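Local coordinates for putative lipoprotein (Bacteroides fragilis, PDB 3QNK) that probably binds glycans at the outer membrane as a SusD-like lipoprotein, handing them to a partner transporter for uptake, at residues D11-W14 / T18-K21; F118-V123 / K188-L193. All blocks are in the same frame, centred on the assembly; numbering follows the deposited sequence.

Contact 1: residues D11-W14 / T18-K21; sequences DSFW and TLVK
Two aliphatic-aromatic encounters join Phe-13 and Trp-14, in the loop ahead of helix 17-29, to Leu-19 and Val-20 in its first turn, a local example of a chain folding back on the helix it is about to enter. The CH-pi contact comes first: Leu-19 CB lies over one face of the Phe-13 ring, 3.9 Å from the ring centroid and 22° off its normal, displaced toward the rim. Leu-19 CD1 lies outside the rim, 3.8 Å from Phe-13 CD2. A chi1 of 171°, which places CG opposite the backbone N, sets the Phe-13 ring beside the helix backbone, with CZ near Leu-19 O.

Plain apolar packing makes up the second group. The side chains of Trp-14 and Val-20 are roughly perpendicular, Val-20 CG2 lying 3.7 Å from Trp-14 CE3 and CG1 4.0 Å from CZ3, while CG2 also rests against the carbonyl O of Trp-14.

No hydrogen bond links the two segments; some polar groups find partners nearby. Trp-14 NE1 bonds to Asp-6 OD2, and Asp-16 OD1 accepts from the backbone N of Leu-19. Val-20 continues onto Phe-90 of helix 76-93, whose Arg-93 meets Trp-14, and Leu-19 packs on Tyr-22 of the second subunit, so the start of helix 17-29 is held between its own leading loop, helix 76-93 and the neighbouring chain.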
loop_
_atom_site.group_PDB
_atom_site.type_symbol
_atom_site.label_atom_id
_atom_site.label_comp_id
_atom_site.label_asym_id
_atom_site.label_seq_id
_atom_site.Cartn_x
_atom_site.Cartn_y
_atom_site.Cartn_z
ATOM N N ASP B 11 -9.626 -26.340 -1.071
ATOM C CA ASP B 11 -8.439 -27.210 -1.014
ATOM C C ASP B 11 -8.462 -28.227 -2.183
ATOM O O ASP B 11 -8.590 -29.439 -1.958
ATOM C CB ASP B 11 -8.360 -27.936 0.352
ATOM N N SER B 12 -8.379 -27.698 -3.433
ATOM C CA SER B 12 -8.388 -28.404 -4.728
ATOM C C SER B 12 -8.125 -27.409 -5.872
ATOM O O SER B 12 -8.504 -27.673 -7.012
ATOM C CB SER B 12 -9.720 -29.126 -4.954
ATOM N N PHE B 13 -7.442 -26.287 -5.577
ATOM C CA PHE B 13 -7.162 -25.206 -6.527
ATOM C C PHE B 13 -6.074 -25.554 -7.532
ATOM O O PHE B 13 -6.216 -25.231 -8.717
ATOM C CB PHE B 13 -6.749 -23.941 -5.759
ATOM C CG PHE B 13 -6.213 -22.785 -6.577
ATOM C CD1 PHE B 13 -4.903 -22.784 -7.039
ATOM C CD2 PHE B 13 -6.990 -21.658 -6.808
ATOM C CE1 PHE B 13 -4.411 -21.709 -7.777
ATOM C CE2 PHE B 13 -6.480 -20.570 -7.520
ATOM C CZ PHE B 13 -5.200 -20.608 -8.001
ATOM N N TRP B 14 -4.949 -26.125 -7.051
ATOM C CA TRP B 14 -3.776 -26.390 -7.892
ATOM C C TRP B 14 -3.990 -27.556 -8.850
ATOM O O TRP B 14 -3.173 -27.771 -9.746
ATOM C CB TRP B 14 -2.505 -26.559 -7.048
ATOM C CG TRP B 14 -2.098 -25.252 -6.429
ATOM C CD1 TRP B 14 -2.424 -24.798 -5.186
ATOM C CD2 TRP B 14 -1.469 -24.158 -7.103
ATOM N NE1 TRP B 14 -1.995 -23.504 -5.023
ATOM C CE2 TRP B 14 -1.391 -23.087 -6.179
ATOM C CE3 TRP B 14 -0.914 -23.991 -8.391
ATOM C CZ2 TRP B 14 -0.751 -21.884 -6.482
ATOM C CZ3 TRP B 14 -0.303 -22.789 -8.696
ATOM C CH2 TRP B 14 -0.223 -21.753 -7.746
ATOM N N THR B 18 -7.828 -24.131 -14.999
ATOM C CA THR B 18 -8.422 -22.799 -15.163
ATOM C C THR B 18 -8.020 -21.898 -13.995
ATOM O O THR B 18 -7.651 -20.744 -14.225
ATOM C CB THR B 18 -9.936 -22.911 -15.322
ATOM O OG1 THR B 18 -10.209 -23.835 -16.376
ATOM C CG2 THR B 18 -10.599 -21.585 -15.622
ATOM N N LEU B 19 -8.068 -22.430 -12.758
ATOM C CA LEU B 19 -7.691 -21.672 -11.565
ATOM C C LEU B 19 -6.185 -21.386 -11.547
ATOM O O LEU B 19 -5.782 -20.283 -11.162
ATOM C CB LEU B 19 -8.114 -22.400 -10.289
ATOM C CG LEU B 19 -9.609 -22.558 -10.029
ATOM C CD1 LEU B 19 -9.833 -23.248 -8.696
ATOM C CD2 LEU B 19 -10.352 -21.219 -10.081
ATOM N N VAL B 20 -5.360 -22.356 -11.999
ATOM C CA VAL B 20 -3.907 -22.181 -12.060
ATOM C C VAL B 20 -3.598 -21.147 -13.124
ATOM O O VAL B 20 -2.746 -20.286 -12.888
ATOM C CB VAL B 20 -3.140 -23.503 -12.282
ATOM C CG1 VAL B 20 -1.639 -23.256 -12.469
ATOM C CG2 VAL B 20 -3.375 -24.464 -11.122
ATOM N N LYS B 21 -4.331 -21.180 -14.262
ATOM C CA LYS B 21 -4.165 -20.195 -15.338
ATOM C C LYS B 21 -4.551 -18.788 -14.812
ATOM O O LYS B 21 -3.864 -17.810 -15.133
ATOM C CB LYS B 21 -4.967 -20.597 -16.593
#

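Contact 2: residues F118-V123 / K188-L193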
loop_
_atom_site.group_PDB
_atom_site.type_symbol
_atom_site.label_atom_id
_atom_site.label_comp_id
_atom_site.label_asym_id
_atom_site.label_seq_id
_atom_site.Cartn_x
_atom_site.Cartn_y
_atom_site.Cartn_z
ATOM N N PHE B 118 10.320 -8.721 -11.064
ATOM C CA PHE B 118 9.971 -8.100 -9.777
ATOM C C PHE B 118 11.210 -7.818 -8.954
ATOM O O PHE B 118 11.327 -6.702 -8.450
ATOM C CB PHE B 118 8.966 -8.947 -8.981
ATOM C CG PHE B 118 7.635 -9.124 -9.665
ATOM C CD1 PHE B 118 7.072 -8.097 -10.411
ATOM C CD2 PHE B 118 6.918 -10.301 -9.528
ATOM C CE1 PHE B 118 5.834 -8.259 -11.042
ATOM C CE2 PHE B 118 5.677 -10.464 -10.162
ATOM C CZ PHE B 118 5.143 -9.436 -10.910
ATOM N N TYR B 119 12.154 -8.782 -8.864
ATOM C CA TYR B 119 13.401 -8.596 -8.136
ATOM C C TYR B 119 14.276 -7.542 -8.804
ATOM O O TYR B 119 14.921 -6.756 -8.095
ATOM C CB TYR B 119 14.173 -9.895 -7.993
ATOM C CG TYR B 119 13.908 -10.627 -6.688
ATOM C CD1 TYR B 119 14.296 -10.080 -5.465
ATOM C CD2 TYR B 119 13.332 -11.893 -6.680
ATOM C CE1 TYR B 119 14.055 -10.748 -4.266
ATOM C CE2 TYR B 119 13.104 -12.574 -5.487
ATOM C CZ TYR B 119 13.447 -11.989 -4.286
ATOM O OH TYR B 119 13.213 -12.665 -3.124
ATOM N N PHE B 120 14.271 -7.475 -10.158
ATOM C CA PHE B 120 15.057 -6.471 -10.880
ATOM C C PHE B 120 14.583 -5.070 -10.541
ATOM O O PHE B 120 15.428 -4.211 -10.385
ATOM C CB PHE B 120 15.023 -6.695 -12.396
ATOM C CG PHE B 120 15.917 -5.783 -13.216
ATOM C CD1 PHE B 120 17.241 -5.549 -12.841
ATOM C CD2 PHE B 120 15.460 -5.221 -14.407
ATOM C CE1 PHE B 120 18.067 -4.722 -13.621
ATOM C CE2 PHE B 120 16.300 -4.415 -15.191
ATOM C CZ PHE B 120 17.588 -4.171 -14.792
ATOM N N GLU B 121 13.263 -4.841 -10.360
ATOM C CA GLU B 121 12.740 -3.524 -9.954
ATOM C C GLU B 121 13.285 -3.087 -8.601
ATOM O O GLU B 121 13.525 -1.893 -8.386
ATOM C CB GLU B 121 11.216 -3.489 -9.895
ATOM C CG GLU B 121 10.593 -2.874 -11.133
ATOM C CD GLU B 121 11.111 -1.523 -11.593
ATOM O OE1 GLU B 121 11.130 -0.589 -10.763
ATOM O OE2 GLU B 121 11.469 -1.388 -12.787
HETATM N N MSE B 122 13.500 -4.049 -7.701
HETATM C CA MSE B 122 14.048 -3.778 -6.381
HETATM C C MSE B 122 15.549 -3.566 -6.458
HETATM O O MSE B 122 16.049 -2.567 -5.939
HETATM C CB MSE B 122 13.715 -4.926 -5.420
HETATM C CG MSE B 122 12.230 -5.001 -5.087
HETATM SE SE MSE B 122 11.907 -6.188 -3.619
HETATM C CE MSE B 122 11.783 -7.752 -4.551
ATOM N N VAL B 123 16.269 -4.492 -7.107
ATOM C CA VAL B 123 17.731 -4.458 -7.218
ATOM C C VAL B 123 18.210 -3.192 -7.917
ATOM O O VAL B 123 19.150 -2.571 -7.411
ATOM C CB VAL B 123 18.302 -5.748 -7.869
ATOM C CG1 VAL B 123 19.807 -5.653 -8.092
ATOM C CG2 VAL B 123 17.984 -6.948 -6.996
ATOM N N LYS B 188 17.165 -10.266 -19.897
ATOM C CA LYS B 188 18.468 -10.801 -19.508
ATOM C C LYS B 188 19.571 -9.843 -19.931
ATOM O O LYS B 188 20.374 -9.452 -19.081
ATOM C CB LYS B 188 18.689 -12.205 -20.110
ATOM C CG LYS B 188 19.639 -13.116 -19.339
ATOM C CD LYS B 188 19.563 -14.596 -19.736
ATOM C CE LYS B 188 20.925 -15.281 -19.668
ATOM N NZ LYS B 188 21.660 -15.292 -20.980
ATOM N N SER B 189 19.560 -9.386 -21.215
ATOM C CA SER B 189 20.581 -8.465 -21.752
ATOM C C SER B 189 20.635 -7.143 -20.960
ATOM O O SER B 189 21.741 -6.654 -20.721
ATOM C CB SER B 189 20.358 -8.187 -23.239
ATOM O OG SER B 189 19.264 -7.327 -23.517
ATOM N N ARG B 190 19.475 -6.575 -20.530
ATOM C CA ARG B 190 19.467 -5.335 -19.744
ATOM C C ARG B 190 20.020 -5.573 -18.347
ATOM O O ARG B 190 20.884 -4.802 -17.912
ATOM C CB ARG B 190 18.071 -4.741 -19.647
ATOM C CG ARG B 190 18.101 -3.318 -19.122
ATOM C CD ARG B 190 16.759 -2.940 -18.570
ATOM N NE ARG B 190 15.785 -2.761 -19.641
ATOM C CZ ARG B 190 14.518 -2.410 -19.458
ATOM N NH1 ARG B 190 14.047 -2.210 -18.233
ATOM N NH2 ARG B 190 13.709 -2.263 -20.499
ATOM N N VAL B 191 19.534 -6.657 -17.648
ATOM C CA VAL B 191 20.000 -7.062 -16.311
ATOM C C VAL B 191 21.549 -7.293 -16.343
ATOM O O VAL B 191 22.262 -6.797 -15.459
ATOM C CB VAL B 191 19.229 -8.294 -15.793
ATOM C CG1 VAL B 191 19.756 -8.749 -14.445
ATOM C CG2 VAL B 191 17.748 -7.985 -15.676
ATOM N N GLU B 192 22.052 -7.958 -17.392
ATOM C CA GLU B 192 23.477 -8.202 -17.582
ATOM C C GLU B 192 24.244 -6.895 -17.827
ATOM O O GLU B 192 25.361 -6.741 -17.339
ATOM C CB GLU B 192 23.726 -9.179 -18.744
ATOM C CG GLU B 192 23.288 -10.618 -18.484
ATOM C CD GLU B 192 23.146 -11.525 -19.703
ATOM O OE1 GLU B 192 22.836 -11.009 -20.800
ATOM O OE2 GLU B 192 23.319 -12.759 -19.560
ATOM N N LEU B 193 23.641 -5.941 -18.559
ATOM C CA LEU B 193 24.266 -4.650 -18.849
ATOM C C LEU B 193 24.362 -3.805 -17.575
ATOM O O LEU B 193 25.392 -3.159 -17.324
ATOM C CB LEU B 193 23.480 -3.909 -19.949
ATOM C CG LEU B 193 24.069 -2.588 -20.472
ATOM C CD1 LEU B 193 25.398 -2.812 -21.193
ATOM C CD2 LEU B 193 23.097 -1.887 -21.368
#
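Phe-120 points its ring across the gap between two helices, and Val-191 and Arg-190 meet it in two quite different ways. Val-191 takes the face: CG2 stands almost exactly above the middle of the ring, 3.6 Å from its centroid and only 4° off the normal, nearly equidistant from all six carbons. This is a CH-pi contact, and the two side chains run antiparallel alongside each other. Arg-190 takes the rim. Its CD lies close to the ring plane, 3.7 Å from Phe-120 CE2, the side chains standing nearly square. The arginine chain turns about its CG-CD bond (chi3 -72°), and its guanidinium plane stands 48° from that of the ring, so the aliphatic part of the residue, rather than a stacked cation, serves the aromatic.

The charged end is engaged elsewhere, in a salt bridge from NH2 to Glu-393 OE1 on helix 391-405. Val-191 also touches Tyr-153 of helix 149-166, and the ring of Phe-120 meets that of Tyr-194. Arg-190 is thus amphipathic in use: methylene against phenyl, cation against carboxylate. Helices 101-126 and 181-194 are joined here by dispersion and CH-pi forces, while the buried positive charge is probably balanced by Glu-393.

How the contacts relate
Both contacts put an aliphatic carbon over a phenylalanine face and use no hydrogen bond across their segments, yet they occupy different places in the fold. Contact 1 is local, closing a loop onto the helix that follows it; it lies about 34 Å from the chain centre and mixes buried residues with one that borders the second subunit. Contact 2 lies deeper, about 13 Å from that centre, and joins two helices far apart in sequence, with every touching residue buried. It brings in an arginine, whereas contact 1 adds an indole. Their centres are about 30 Å apart and their nearest atoms about 13 Å, though helix 76-93 touches Trp-14, Val-20 and residues of segment 118-123.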